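Pectate lyase (Bacillus, PDB 3VMV) probably cleaves the polygalacturonate backbone of pectin by an eliminative lyase reaction, as a secreted, beta-helical member of polysaccharide lyase family 1. Local coordinates at residues A[30-33]-A[34-38]; A[55-58]-A[59-62]. All blocks are in the same frame, centred on the assembly; numbering follows the deposited sequence.

Contact 1: residues A[30-33]-A[34-38]; sequences QIQQ and LIDNR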
loop_
_atom_site.group_PDB
_atom_site.type_symbol
_atom_site.label_atom_id
_atom_site.label_comp_id
_atom_site.label_asym_id
_atom_site.label_seq_id
_atom_site.Cartn_x
_atom_site.Cartn_y
_atom_site.Cartn_z
ATOM N N GLN A 30 -17.626 15.169 7.042
ATOM C CA GLN A 30 -17.632 14.673 8.419
ATOM C C GLN A 30 -16.266 14.148 8.804
ATOM O O GLN A 30 -15.773 14.439 9.880
ATOM C CB GLN A 30 -18.669 13.571 8.612
ATOM C CG GLN A 30 -20.084 14.094 8.644
ATOM C CD GLN A 30 -21.060 13.021 9.049
ATOM O OE1 GLN A 30 -21.044 11.952 8.477
ATOM N NE2 GLN A 30 -21.916 13.303 10.027
ATOM N N ILE A 31 -15.641 13.367 7.923
ATOM C CA ILE A 31 -14.325 12.842 8.241
ATOM C C ILE A 31 -13.315 13.967 8.463
ATOM O O ILE A 31 -12.576 13.967 9.454
ATOM C CB ILE A 31 -13.786 11.909 7.118
ATOM C CG1 ILE A 31 -14.719 10.700 6.976
ATOM C CG2 ILE A 31 -12.415 11.415 7.470
ATOM C CD1 ILE A 31 -14.323 9.782 5.813
ATOM N N GLN A 32 -13.264 14.914 7.529
ATOM C CA GLN A 32 -12.271 15.993 7.645
ATOM C C GLN A 32 -12.510 16.839 8.913
ATOM O O GLN A 32 -11.557 17.231 9.613
ATOM C CB GLN A 32 -12.271 16.877 6.388
ATOM C CG GLN A 32 -11.018 17.770 6.284
ATOM C CD GLN A 32 -9.794 16.901 6.100
ATOM O OE1 GLN A 32 -9.671 16.250 5.075
ATOM N NE2 GLN A 32 -8.894 16.887 7.082
ATOM N N GLN A 33 -13.778 17.116 9.219
ATOM C CA GLN A 33 -14.081 17.880 10.431
ATOM C C GLN A 33 -13.698 17.143 11.680
ATOM O O GLN A 33 -13.205 17.756 12.635
ATOM C CB GLN A 33 -15.551 18.217 10.473
ATOM C CG GLN A 33 -15.863 19.255 9.492
ATOM C CD GLN A 33 -17.351 19.472 9.369
ATOM O OE1 GLN A 33 -18.126 19.070 10.247
ATOM N NE2 GLN A 33 -17.760 20.087 8.268
ATOM N N LEU A 34 -13.946 15.830 11.716
ATOM C CA LEU A 34 -13.546 15.073 12.884
ATOM C C LEU A 34 -12.035 15.184 13.125
ATOM O O LEU A 34 -11.586 15.403 14.259
ATOM C CB LEU A 34 -13.924 13.610 12.728
ATOM C CG LEU A 34 -15.424 13.316 12.781
ATOM C CD1 LEU A 34 -15.607 11.884 12.428
ATOM C CD2 LEU A 34 -15.965 13.619 14.184
ATOM N N ILE A 35 -11.266 15.053 12.053
ATOM C CA ILE A 35 -9.819 15.133 12.144
ATOM C C ILE A 35 -9.385 16.519 12.611
ATOM O O ILE A 35 -8.573 16.639 13.521
ATOM C CB ILE A 35 -9.184 14.819 10.779
ATOM C CG1 ILE A 35 -9.411 13.334 10.454
ATOM C CG2 ILE A 35 -7.704 15.239 10.760
ATOM C CD1 ILE A 35 -9.177 12.975 8.989
ATOM N N ASP A 36 -9.924 17.559 11.977
ATOM C CA ASP A 36 -9.470 18.927 12.252
ATOM C C ASP A 36 -9.944 19.384 13.630
ATOM O O ASP A 36 -9.181 20.016 14.369
ATOM C CB ASP A 36 -9.976 19.888 11.177
ATOM C CG ASP A 36 -9.376 19.601 9.783
ATOM O OD1 ASP A 36 -8.478 18.730 9.634
ATOM O OD2 ASP A 36 -9.816 20.264 8.828
ATOM N N ASN A 37 -11.185 19.053 13.980
ATOM C CA ASN A 37 -11.701 19.425 15.285
ATOM C C ASN A 37 -10.865 18.778 16.382
ATOM O O ASN A 37 -10.538 19.418 17.389
ATOM C CB ASN A 37 -13.159 19.001 15.432
ATOM C CG ASN A 37 -14.112 19.876 14.639
ATOM O OD1 ASN A 37 -13.750 20.939 14.155
ATOM N ND2 ASN A 37 -15.362 19.430 14.538
ATOM N N ARG A 38 -10.514 17.509 16.206
ATOM C CA ARG A 38 -9.678 16.874 17.211
ATOM C C ARG A 38 -8.319 17.561 17.297
ATOM O O ARG A 38 -7.781 17.786 18.380
ATOM C CB ARG A 38 -9.515 15.371 16.964
ATOM C CG ARG A 38 -8.735 14.709 18.103
ATOM C CD ARG A 38 -8.421 13.254 17.799
ATOM N NE ARG A 38 -7.417 13.187 16.726
ATOM C CZ ARG A 38 -6.541 12.223 16.556
ATOM N NH1 ARG A 38 -6.556 11.145 17.345
ATOM N NH2 ARG A 38 -5.660 12.338 15.559
#
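Gln-32 and Asp-36 meet one helical turn apart, their side chains slanting across each other with amide and carboxylate planes clearly inclined. The link is a hydrogen bond from Gln-32 NE2 to Asp-36 OD1, 3.2 Å long. The acceptor lies close to the amide plane of the glutamine, whereas the donor comes at the carboxylate from above, 39° out of its plane. Gln-32 reaches this position because CG stands opposite the backbone N (chi1 -164°) and the chain then bends at chi2 (66°), which swings NE2 on along the helix toward Asp-36. Its other end is used as well: OE1 accepts the backbone N-H of Asp-67, so a long, two-ended amide suits a site between the helix and strand 66-68.

Underneath runs the regular i to i+4 ladder of helix 28-40, with Leu-34 N 2.9 Å from Gln-30 O. Gln-33 O takes the N-H of Asn-37 at 2.8 Å, and the Asn-37 side chain folds against that same oxygen, CB 3.1 Å from Gln-33 O. The extended Gln-33 amide lies on the exposed side of the helix, where a polar group is at home. In the right-handed parallel beta-helix of this family such a helix covers the N-terminal end of the coil, and here it links strand 21-25 to strand 48-52.

Leu-34 lays its branch point over the backbone, CG 3.1 Å from Gln-30 O, and its side chain touches Glu-23 and Ile-50. On the buried side Ile-31 and Ile-35 run side by side, Ile-31 CG2 being 3.9 Å from Ile-35 CD1; these wholly apolar residues suit a face that rests on Ala-25, Val-52 and Ile-78.

Contact 2: residues A[55-58]-A[59-62]; sequences TITQ and GNSP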
loop_
_atom_site.group_PDB
_atom_site.type_symbol
_atom_site.label_atom_id
_atom_site.label_comp_id
_atom_site.label_asym_id
_atom_site.label_seq_id
_atom_site.Cartn_x
_atom_site.Cartn_y
_atom_site.Cartn_z
ATOM N N THR A 55 -20.749 6.637 1.171
ATOM C CA THR A 55 -19.786 6.816 0.080
ATOM C C THR A 55 -19.204 8.233 0.098
ATOM O O THR A 55 -19.929 9.219 -0.013
ATOM C CB THR A 55 -20.437 6.518 -1.270
ATOM O OG1 THR A 55 -20.875 5.144 -1.275
ATOM C CG2 THR A 55 -19.442 6.700 -2.430
ATOM N N ILE A 56 -17.902 8.289 0.340
ATOM C CA ILE A 56 -17.139 9.534 0.394
ATOM C C ILE A 56 -16.727 9.943 -1.019
ATOM O O ILE A 56 -16.293 9.108 -1.798
ATOM C CB ILE A 56 -15.880 9.292 1.232
ATOM C CG1 ILE A 56 -16.206 8.540 2.525
ATOM C CG2 ILE A 56 -15.107 10.602 1.464
ATOM C CD1 ILE A 56 -17.309 9.238 3.373
ATOM N N THR A 57 -16.883 11.215 -1.373
ATOM C CA THR A 57 -16.728 11.618 -2.777
ATOM C C THR A 57 -16.093 12.984 -2.817
ATOM O O THR A 57 -16.075 13.677 -1.806
ATOM C CB THR A 57 -18.111 11.756 -3.505
ATOM O OG1 THR A 57 -18.907 12.772 -2.872
ATOM C CG2 THR A 57 -18.889 10.447 -3.514
ATOM N N GLN A 58 -15.681 13.424 -4.000
ATOM C CA GLN A 58 -15.279 14.824 -4.149
ATOM C C GLN A 58 -16.425 15.773 -3.770
ATOM O O GLN A 58 -16.217 16.786 -3.086
ATOM C CB GLN A 58 -14.836 15.090 -5.606
ATOM C CG GLN A 58 -13.566 14.362 -5.999
ATOM C CD GLN A 58 -12.355 14.907 -5.287
ATOM O OE1 GLN A 58 -12.313 16.092 -4.939
ATOM N NE2 GLN A 58 -11.354 14.062 -5.086
ATOM N N GLY A 59 -17.636 15.459 -4.229
ATOM C CA GLY A 59 -18.782 16.316 -4.007
ATOM C C GLY A 59 -19.137 16.495 -2.535
ATOM O O GLY A 59 -19.676 17.536 -2.167
ATOM N N ASN A 60 -18.830 15.496 -1.692
ATOM C CA ASN A 60 -19.193 15.644 -0.273
ATOM C C ASN A 60 -18.004 15.875 0.671
ATOM O O ASN A 60 -18.148 15.769 1.888
ATOM C CB ASN A 60 -20.138 14.512 0.235
ATOM C CG ASN A 60 -19.467 13.124 0.284
ATOM O OD1 ASN A 60 -18.252 12.981 0.498
ATOM N ND2 ASN A 60 -20.320 12.079 0.153
ATOM N N SER A 61 -16.855 16.225 0.085
ATOM C CA SER A 61 -15.601 16.482 0.826
ATOM C C SER A 61 -15.127 17.895 0.545
ATOM O O SER A 61 -15.311 18.404 -0.569
ATOM C CB SER A 61 -14.498 15.510 0.385
ATOM O OG SER A 61 -14.959 14.176 0.612
ATOM N N PRO A 62 -14.527 18.522 1.545
ATOM C CA PRO A 62 -14.169 19.944 1.420
ATOM C C PRO A 62 -12.808 20.187 0.757
ATOM O O PRO A 62 -12.563 21.331 0.356
ATOM C CB PRO A 62 -14.126 20.414 2.871
ATOM C CG PRO A 62 -13.688 19.169 3.636
ATOM C CD PRO A 62 -14.365 18.016 2.926
#
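Asn-60 docks its side-chain amide along the edge of strand 55-57 that faces away from strand 91-93, and pairs with the backbone on two counts. Its ND2 donates to Thr-55 O at 2.9 Å, a bond lying in the carbonyl plane and in the plane of the asparagine amide. Its OD1 accepts the N-H of Thr-57, also at 2.9 Å, but here the donor sits 43° above the plane of the side-chain carbonyl. CG lies between the backbone N and the carbonyl carbon (chi1 68°), and this rotation carries the amide toward the strand. The same OD1 receives Gly-28 N from the start of helix 28-40. With an alanine here, Thr-55 O, Thr-57 N and Gly-28 N would probably lose these partners, and the turn would be held to the strand edge less firmly.

Thr-57 answers in kind: its OG1 accepts Asn-60 N at 3.0 Å, so the two residues form a reciprocal, capping-box-like pair round the turn. Thr-57 O takes a weak bond from that same N-H and is gripped more closely by Ser-61 OG, which donates to it at 2.7 Å. Beneath these side chains Gln-58 to Ser-61 form a type I beta turn, closed by Ser-61 N to Gln-58 O at 3.3 Å, with the donor well above the carbonyl plane. Gly-59, one of its two central residues, lies at the exposed crest.

Packing is modest. Ile-56 CG2 lies 3.7 Å from Ser-61 OG, and the isoleucine is otherwise buried against Ile-31, Ile-66 and Phe-92. Gln-58 leaves the turn to hand its NE2 to Gly-94 O and Ser-64 O. Short polar side chains thus satisfy backbone groups along this edge of strand 55-57, as an added strand would.

Overall arrangement
From the N terminus, strand 21-25 leads into helix 28-40, where contact 1 closes successive helical turns; the chain then passes through strand 48-52 and reaches strand 55-57, whose exit contact 2 turns toward strand 66-68. The two are in series, neither nested nor crossed, with centres about 14 Å apart. They nevertheless meet in space: Ile-31 CD1 packs 3.9 Å from Ile-56 CD1, and Gln-32 CB lies at the same distance from Pro-62 CG. The start of helix 28-40 and strand 66-68 are drawn into the same assembly by polar links. The capping helix is thereby fastened to an early coil of the parallel beta-helix.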